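Local coordinates for protein lysozyme (Penaeus vannamei, PDB 6UKC) that probably hydrolyses the beta-1,4 linkages of bacterial peptidoglycan and of chitodextrins, as a C-type lysozyme of glycosyl hydrolase family 22, at residues Tyr20-Trp30 against Ile87-Arg98. Residues are numbered along the deposited sequence; the frame is centred on the assembly and turned at random.
Sequences YYLSNDDIKNW and ITEALRCAETIR
With CG of Leu91 anti to the backbone N (chi1 179°), the side chain leaves helix 88-98 and forks, sending CD2 to the ring of Tyr20 and CD1 to that of Trp30. In the alpha-helical part of the C-type lysozyme fold, Tyr20, Leu22 and Trp30 thus bridge to helix 88-98, which runs nearly perpendicular (101°) to helix 24-30, the axes 13.0 Å apart. Leu91 CD2 lies over one face of the Tyr20 ring, 3.8 Å from its centroid, in a CH-pi contact, while Leu91 CD1 sits over the five-membered ring of Trp30 and meets Leu22 CD1 tip to tip. Trp30 fits as a knob among Leu91, Ala94, Glu95 and Arg98, its CH2 3.5 Å from Ala94 CB; Phe58, Tyr111 and Trp114 add further aromatic contacts. Thr88 OG1 approaches the edge of the Tyr20 ring and shares a 2.7 Å hydrogen bond with Tyr20 OH; it also hydrogen-bonds Asp86. Arg98, bent at chi3, brings NH1 obliquely to within 3.3 Å of Trp30 CZ2. Its salt bridge to Asp26 is long, and water supplements it: one molecule donates to Asp26 OD2 and Glu95 OE1, probably easing the closeness of these carboxylates, and accepts from Arg98 NH1 and, in the indole plane, from Trp30 NE1.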
ATOM      1  N   TYR A  20     -12.855   6.240  -3.734  1.00 18.38           N
ATOM      2  CA  TYR A  20     -12.132   5.500  -4.807  1.00 17.78           C
ATOM      3  C   TYR A  20     -12.978   4.373  -5.413  1.00 19.00           C
ATOM      4  O   TYR A  20     -12.496   3.776  -6.417  1.00 19.86           O
ATOM      5  CB  TYR A  20     -10.805   4.990  -4.246  1.00 17.54           C
ATOM      6  CG  TYR A  20      -9.927   6.121  -3.793  1.00 16.85           C
ATOM      7  CD1 TYR A  20      -9.290   6.928  -4.727  1.00 15.92           C
ATOM      8  CD2 TYR A  20      -9.818   6.451  -2.456  1.00 16.21           C
ATOM      9  CE1 TYR A  20      -8.514   8.005  -4.334  1.00 15.87           C
ATOM     10  CE2 TYR A  20      -9.070   7.549  -2.053  1.00 16.82           C
ATOM     11  CZ  TYR A  20      -8.409   8.318  -2.993  1.00 15.58           C
ATOM     12  OH  TYR A  20      -7.638   9.367  -2.599  1.00 15.95           O
ATOM     13  N   TYR A  21     -14.168   4.068  -4.855  1.00 19.25           N
ATOM     14  CA  TYR A  21     -15.106   3.050  -5.397  1.00 19.79           C
ATOM     15  C   TYR A  21     -14.340   1.737  -5.599  1.00 18.82           C
ATOM     16  O   TYR A  21     -14.512   1.030  -6.622  1.00 16.30           O
ATOM     17  CB  TYR A  21     -15.726   3.512  -6.724  1.00 21.82           C
ATOM     18  CG  TYR A  21     -16.141   4.957  -6.725  1.00 23.93           C
ATOM     19  CD1 TYR A  21     -17.179   5.395  -5.904  1.00 27.77           C
ATOM     20  CD2 TYR A  21     -15.462   5.902  -7.477  1.00 24.25           C
ATOM     21  CE1 TYR A  21     -17.552   6.733  -5.840  1.00 26.33           C
ATOM     22  CE2 TYR A  21     -15.822   7.246  -7.424  1.00 27.03           C
ATOM     23  CZ  TYR A  21     -16.873   7.656  -6.611  1.00 26.63           C
ATOM     24  OH  TYR A  21     -17.243   8.962  -6.541  1.00 29.43           O
ATOM     25  N   LEU A  22     -13.470   1.404  -4.654  1.00 18.03           N
ATOM     26  CA  LEU A  22     -12.722   0.133  -4.766  1.00 17.39           C
ATOM     27  C   LEU A  22     -13.696  -0.986  -4.430  1.00 17.54           C
ATOM     28  O   LEU A  22     -14.587  -0.761  -3.570  1.00 19.29           O
ATOM     29  CB  LEU A  22     -11.534   0.136  -3.801  1.00 17.27           C
ATOM     30  CG  LEU A  22     -10.437   1.158  -4.069  1.00 17.07           C
ATOM     31  CD1 LEU A  22      -9.158   0.726  -3.381  1.00 17.10           C
ATOM     32  CD2 LEU A  22     -10.172   1.342  -5.563  1.00 16.75           C
ATOM     33  N   SER A  23     -13.499  -2.142  -5.058  1.00 17.01           N
ATOM     34  CA  SER A  23     -14.142  -3.433  -4.707  1.00 16.45           C
ATOM     35  C   SER A  23     -13.724  -3.855  -3.303  1.00 15.75           C
ATOM     36  O   SER A  23     -12.599  -3.473  -2.865  1.00 16.11           O
ATOM     37  CB  SER A  23     -13.769  -4.520  -5.703  1.00 16.34           C
ATOM     38  OG  SER A  23     -12.390  -4.857  -5.603  1.00 15.97           O
ATOM     39  N   ASN A  24     -14.570  -4.677  -2.680  1.00 15.71           N
ATOM     40  CA  ASN A  24     -14.356  -5.321  -1.359  1.00 16.56           C
ATOM     41  C   ASN A  24     -13.048  -6.118  -1.351  1.00 17.06           C
ATOM     42  O   ASN A  24     -12.329  -6.044  -0.334  1.00 17.36           O
ATOM     43  CB  ASN A  24     -15.526  -6.230  -0.997  1.00 16.35           C
ATOM     44  CG  ASN A  24     -16.745  -5.446  -0.587  1.00 17.62           C
ATOM     45  OD1 ASN A  24     -16.713  -4.217  -0.497  1.00 20.76           O
ATOM     46  ND2 ASN A  24     -17.834  -6.146  -0.367  1.00 19.36           N
ATOM     47  N   ASP A  25     -12.773  -6.856  -2.433  1.00 18.54           N
ATOM     48  CA  ASP A  25     -11.522  -7.630  -2.596  1.00 20.44           C
ATOM     49  C   ASP A  25     -10.331  -6.670  -2.508  1.00 19.64           C
ATOM     50  O   ASP A  25      -9.362  -6.964  -1.789  1.00 19.24           O
ATOM     51  CB  ASP A  25     -11.436  -8.382  -3.929  1.00 22.08           C
ATOM     52  CG  ASP A  25     -10.263  -9.352  -3.903  1.00 24.45           C
ATOM     53  OD1 ASP A  25     -10.368 -10.349  -3.149  1.00 29.46           O
ATOM     54  OD2 ASP A  25      -9.208  -9.056  -4.529  1.00 23.52           O
ATOM     55  N   ASP A  26     -10.377  -5.582  -3.265  1.00 18.63           N
ATOM     56  CA  ASP A  26      -9.287  -4.586  -3.240  1.00 16.84           C
ATOM     57  C   ASP A  26      -9.183  -4.086  -1.813  1.00 16.59           C
ATOM     58  O   ASP A  26      -8.032  -4.123  -1.254  1.00 18.08           O
ATOM     59  CB  ASP A  26      -9.516  -3.437  -4.224  1.00 17.38           C
ATOM     60  CG  ASP A  26      -9.279  -3.795  -5.687  1.00 16.48           C
ATOM     61  OD1 ASP A  26      -9.153  -5.018  -5.993  1.00 15.10           O
ATOM     62  OD2 ASP A  26      -9.234  -2.853  -6.495  1.00 15.16           O
ATOM     63  N   ILE A  27     -10.321  -3.679  -1.229  1.00 16.55           N
ATOM     64  CA  ILE A  27     -10.308  -2.965   0.085  1.00 16.46           C
ATOM     65  C   ILE A  27      -9.706  -3.896   1.153  1.00 17.54           C
ATOM     66  O   ILE A  27      -8.690  -3.497   1.799  1.00 17.38           O
ATOM     67  CB  ILE A  27     -11.690  -2.423   0.485  1.00 16.52           C
ATOM     68  CG1 ILE A  27     -12.085  -1.210  -0.369  1.00 16.76           C
ATOM     69  CG2 ILE A  27     -11.737  -2.087   1.972  1.00 16.71           C
ATOM     70  CD1 ILE A  27     -13.549  -0.853  -0.289  1.00 16.32           C
ATOM     71  N   LYS A  28     -10.237  -5.117   1.304  1.00 18.76           N
ATOM     72  CA  LYS A  28      -9.766  -6.005   2.411  1.00 19.28           C
ATOM     73  C   LYS A  28      -8.250  -6.200   2.280  1.00 18.14           C
ATOM     74  O   LYS A  28      -7.550  -6.231   3.326  1.00 18.02           O
ATOM     75  CB  LYS A  28     -10.529  -7.333   2.434  1.00 19.65           C
ATOM     76  CG  LYS A  28     -10.301  -8.259   1.250  1.00 20.49           C
ATOM     77  CD  LYS A  28     -11.341  -9.347   1.197  1.00 20.75           C
ATOM     78  CE  LYS A  28     -10.960 -10.514   0.313  1.00 20.84           C
ATOM     79  NZ  LYS A  28     -12.083 -11.491   0.270  1.00 21.84           N
ATOM     80  N   ASN A  29      -7.751  -6.284   1.043  1.00 17.14           N
ATOM     81  CA  ASN A  29      -6.304  -6.483   0.781  1.00 16.48           C
ATOM     82  C   ASN A  29      -5.548  -5.189   1.121  1.00 16.78           C
ATOM     83  O   ASN A  29      -4.471  -5.297   1.740  1.00 16.18           O
ATOM     84  CB  ASN A  29      -6.051  -7.006  -0.632  1.00 17.51           C
ATOM     85  CG  ASN A  29      -6.270  -8.503  -0.735  1.00 17.42           C
ATOM     86  OD1 ASN A  29      -5.594  -9.261  -0.060  1.00 16.69           O
ATOM     87  ND2 ASN A  29      -7.247  -8.938  -1.520  1.00 18.03           N
ATOM     88  N   TRP A  30      -6.035  -4.007   0.720  1.00 16.71           N
ATOM     89  CA  TRP A  30      -5.236  -2.774   0.958  1.00 16.82           C
ATOM     90  C   TRP A  30      -5.245  -2.463   2.465  1.00 17.15           C
ATOM     91  O   TRP A  30      -4.168  -2.103   3.018  1.00 18.31           O
ATOM     92  CB  TRP A  30      -5.695  -1.585   0.086  1.00 16.88           C
ATOM     93  CG  TRP A  30      -5.382  -1.709  -1.376  1.00 17.03           C
ATOM     94  CD1 TRP A  30      -6.267  -1.522  -2.403  1.00 18.20           C
ATOM     95  CD2 TRP A  30      -4.104  -1.985  -1.997  1.00 17.67           C
ATOM     96  NE1 TRP A  30      -5.643  -1.691  -3.614  1.00 18.92           N
ATOM     97  CE2 TRP A  30      -4.315  -1.979  -3.401  1.00 17.70           C
ATOM     98  CE3 TRP A  30      -2.810  -2.249  -1.522  1.00 16.88           C
ATOM     99  CZ2 TRP A  30      -3.295  -2.225  -4.317  1.00 17.09           C
ATOM    100  CZ3 TRP A  30      -1.802  -2.513  -2.426  1.00 16.94           C
ATOM    101  CH2 TRP A  30      -2.040  -2.486  -3.804  1.00 17.69           C
ATOM    102  N   ILE A  87      -4.062  10.145  -0.140  1.00 17.08           N
ATOM    103  CA  ILE A  87      -3.494   8.810  -0.502  1.00 17.83           C
ATOM    104  C   ILE A  87      -3.646   8.552  -1.998  1.00 17.86           C
ATOM    105  O   ILE A  87      -3.202   7.479  -2.462  1.00 18.52           O
ATOM    106  CB  ILE A  87      -4.167   7.681   0.304  1.00 17.04           C
ATOM    107  CG1 ILE A  87      -5.662   7.561  -0.025  1.00 17.73           C
ATOM    108  CG2 ILE A  87      -3.915   7.911   1.779  1.00 17.21           C
ATOM    109  CD1 ILE A  87      -6.200   6.152  -0.060  1.00 18.11           C
ATOM    110  N   THR A  88      -4.286   9.450  -2.736  1.00 17.09           N
ATOM    111  CA  THR A  88      -4.471   9.237  -4.198  1.00 17.43           C
ATOM    112  C   THR A  88      -3.209   8.615  -4.830  1.00 17.68           C
ATOM    113  O   THR A  88      -3.340   7.543  -5.482  1.00 18.81           O
ATOM    114  CB  THR A  88      -4.944  10.516  -4.904  1.00 16.44           C
ATOM    115  OG1 THR A  88      -6.096  10.985  -4.190  1.00 15.09           O
ATOM    116  CG2 THR A  88      -5.287  10.263  -6.358  1.00 16.00           C
ATOM    117  N   GLU A  89      -2.041   9.256  -4.716  1.00 18.51           N
ATOM    118  CA  GLU A  89      -0.839   8.833  -5.494  1.00 18.48           C
ATOM    119  C   GLU A  89      -0.291   7.527  -4.905  1.00 17.42           C
ATOM    120  O   GLU A  89       0.203   6.689  -5.689  1.00 17.22           O
ATOM    121  CB  GLU A  89       0.231   9.917  -5.469  1.00 19.67           C
ATOM    122  CG  GLU A  89      -0.181  11.198  -6.156  1.00 19.93           C
ATOM    123  CD  GLU A  89      -0.134  11.170  -7.671  1.00 20.35           C
ATOM    124  OE1 GLU A  89      -0.144  12.280  -8.234  1.00 21.56           O
ATOM    125  OE2 GLU A  89      -0.070  10.060  -8.279  1.00 18.06           O
ATOM    126  N   ALA A  90      -0.371   7.370  -3.575  1.00 15.98           N
ATOM    127  CA  ALA A  90       0.004   6.127  -2.860  1.00 15.40           C
ATOM    128  C   ALA A  90      -0.791   4.977  -3.471  1.00 15.04           C
ATOM    129  O   ALA A  90      -0.166   3.993  -3.919  1.00 14.80           O
ATOM    130  CB  ALA A  90      -0.236   6.247  -1.370  1.00 14.81           C
ATOM    131  N   LEU A  91      -2.111   5.154  -3.582  1.00 14.80           N
ATOM    132  CA  LEU A  91      -3.011   4.111  -4.118  1.00 15.70           C
ATOM    133  C   LEU A  91      -2.675   3.895  -5.600  1.00 17.41           C
ATOM    134  O   LEU A  91      -2.415   2.710  -5.994  1.00 16.45           O
ATOM    135  CB  LEU A  91      -4.450   4.562  -3.868  1.00 15.80           C
ATOM    136  CG  LEU A  91      -5.557   3.631  -4.368  1.00 15.60           C
ATOM    137  CD1 LEU A  91      -5.403   2.209  -3.823  1.00 15.40           C
ATOM    138  CD2 LEU A  91      -6.910   4.199  -4.002  1.00 14.88           C
ATOM    139  N   ARG A  92      -2.621   4.984  -6.389  1.00 18.13           N
ATOM    140  CA  ARG A  92      -2.327   4.870  -7.837  1.00 18.82           C
ATOM    141  C   ARG A  92      -1.043   4.035  -7.995  1.00 18.83           C
ATOM    142  O   ARG A  92      -1.047   3.062  -8.794  1.00 17.50           O
ATOM    143  CB  ARG A  92      -2.261   6.252  -8.484  1.00 20.95           C
ATOM    144  CG  ARG A  92      -2.172   6.225 -10.006  1.00 23.03           C
ATOM    145  CD  ARG A  92      -2.238   7.631 -10.597  1.00 24.61           C
ATOM    146  NE  ARG A  92      -3.585   8.167 -10.423  1.00 26.82           N
ATOM    147  CZ  ARG A  92      -3.893   9.359  -9.901  1.00 27.96           C
ATOM    148  NH1 ARG A  92      -2.948  10.215  -9.550  1.00 29.87           N
ATOM    149  NH2 ARG A  92      -5.158   9.722  -9.781  1.00 27.09           N
ATOM    150  N   CYS A  93      -0.010   4.327  -7.195  1.00 18.04           N
ATOM    151  CA  CYS A  93       1.312   3.664  -7.337  1.00 18.30           C
ATOM    152  C   CYS A  93       1.253   2.214  -6.817  1.00 18.81           C
ATOM    153  O   CYS A  93       1.881   1.291  -7.456  1.00 18.70           O
ATOM    154  CB  CYS A  93       2.405   4.470  -6.654  1.00 18.71           C
ATOM    155  SG  CYS A  93       4.046   3.732  -6.840  1.00 19.04           S
ATOM    156  N   ALA A  94       0.522   1.967  -5.727  1.00 18.27           N
ATOM    157  CA  ALA A  94       0.331   0.586  -5.210  1.00 17.80           C
ATOM    158  C   ALA A  94      -0.373  -0.248  -6.296  1.00 17.61           C
ATOM    159  O   ALA A  94       0.065  -1.375  -6.569  1.00 15.88           O
ATOM    160  CB  ALA A  94      -0.407   0.583  -3.879  1.00 17.54           C
ATOM    161  N   GLU A  95      -1.384   0.293  -6.973  1.00 17.71           N
ATOM    162  CA  GLU A  95      -2.090  -0.482  -8.032  1.00 17.63           C
ATOM    163  C   GLU A  95      -1.138  -0.808  -9.184  1.00 18.43           C
ATOM    164  O   GLU A  95      -1.336  -1.865  -9.817  1.00 17.51           O
ATOM    165  CB  GLU A  95      -3.284   0.301  -8.556  1.00 18.45           C
ATOM    166  CG  GLU A  95      -4.393   0.366  -7.527  1.00 20.85           C
ATOM    167  CD  GLU A  95      -5.611   1.160  -7.951  1.00 21.49           C
ATOM    168  OE1 GLU A  95      -6.698   0.885  -7.434  1.00 21.86           O
ATOM    169  OE2 GLU A  95      -5.451   2.057  -8.783  1.00 25.47           O
ATOM    170  N   THR A  96      -0.206   0.095  -9.506  1.00 18.04           N
ATOM    171  CA  THR A  96       0.865  -0.155 -10.511  1.00 18.75           C
ATOM    172  C   THR A  96       1.826  -1.247 -10.012  1.00 18.11           C
ATOM    173  O   THR A  96       2.252  -2.103 -10.847  1.00 16.89           O
ATOM    174  CB  THR A  96       1.648   1.127 -10.812  1.00 19.32           C
ATOM    175  OG1 THR A  96       0.684   2.009 -11.366  1.00 19.04           O
ATOM    176  CG2 THR A  96       2.805   0.932 -11.772  1.00 20.75           C
ATOM    177  N   ILE A  97       2.220  -1.186  -8.730  1.00 18.52           N
ATOM    178  CA  ILE A  97       3.099  -2.238  -8.130  1.00 18.80           C
ATOM    179  C   ILE A  97       2.372  -3.589  -8.236  1.00 18.81           C
ATOM    180  O   ILE A  97       2.988  -4.554  -8.738  1.00 19.77           O
ATOM    181  CB  ILE A  97       3.491  -1.884  -6.687  1.00 19.92           C
ATOM    182  CG1 ILE A  97       4.409  -0.654  -6.661  1.00 19.09           C
ATOM    183  CG2 ILE A  97       4.113  -3.081  -5.965  1.00 19.71           C
ATOM    184  CD1 ILE A  97       4.634  -0.099  -5.295  1.00 18.09           C
ATOM    185  N   ARG A  98       1.106  -3.648  -7.824  1.00 17.76           N
ATOM    186  CA  ARG A  98       0.237  -4.845  -7.964  1.00 19.03           C
ATOM    187  C   ARG A  98       0.131  -5.256  -9.442  1.00 19.30           C
ATOM    188  O   ARG A  98       0.285  -6.442  -9.728  1.00 19.03           O
ATOM    189  CB  ARG A  98      -1.172  -4.594  -7.412  1.00 17.88           C
ATOM    190  CG  ARG A  98      -1.952  -5.883  -7.173  1.00 17.52           C
ATOM    191  CD  ARG A  98      -3.425  -5.666  -6.851  1.00 17.23           C
ATOM    192  NE  ARG A  98      -4.045  -4.842  -7.867  1.00 16.32           N
ATOM    193  CZ  ARG A  98      -4.970  -3.916  -7.652  1.00 17.22           C
ATOM    194  NH1 ARG A  98      -5.413  -3.682  -6.425  1.00 17.92           N
ATOM    195  NH2 ARG A  98      -5.436  -3.207  -8.674  1.00 16.38           N
TER
HETATM  196  O   HOH W   1      -6.970  10.691   0.363  1.00 24.21           O
HETATM  197  O   HOH W   2      -7.170  -1.096  -6.071  1.00 11.30           O
HETATM  198  O   HOH W   3      -8.476  -2.476  -8.948  1.00 24.69           O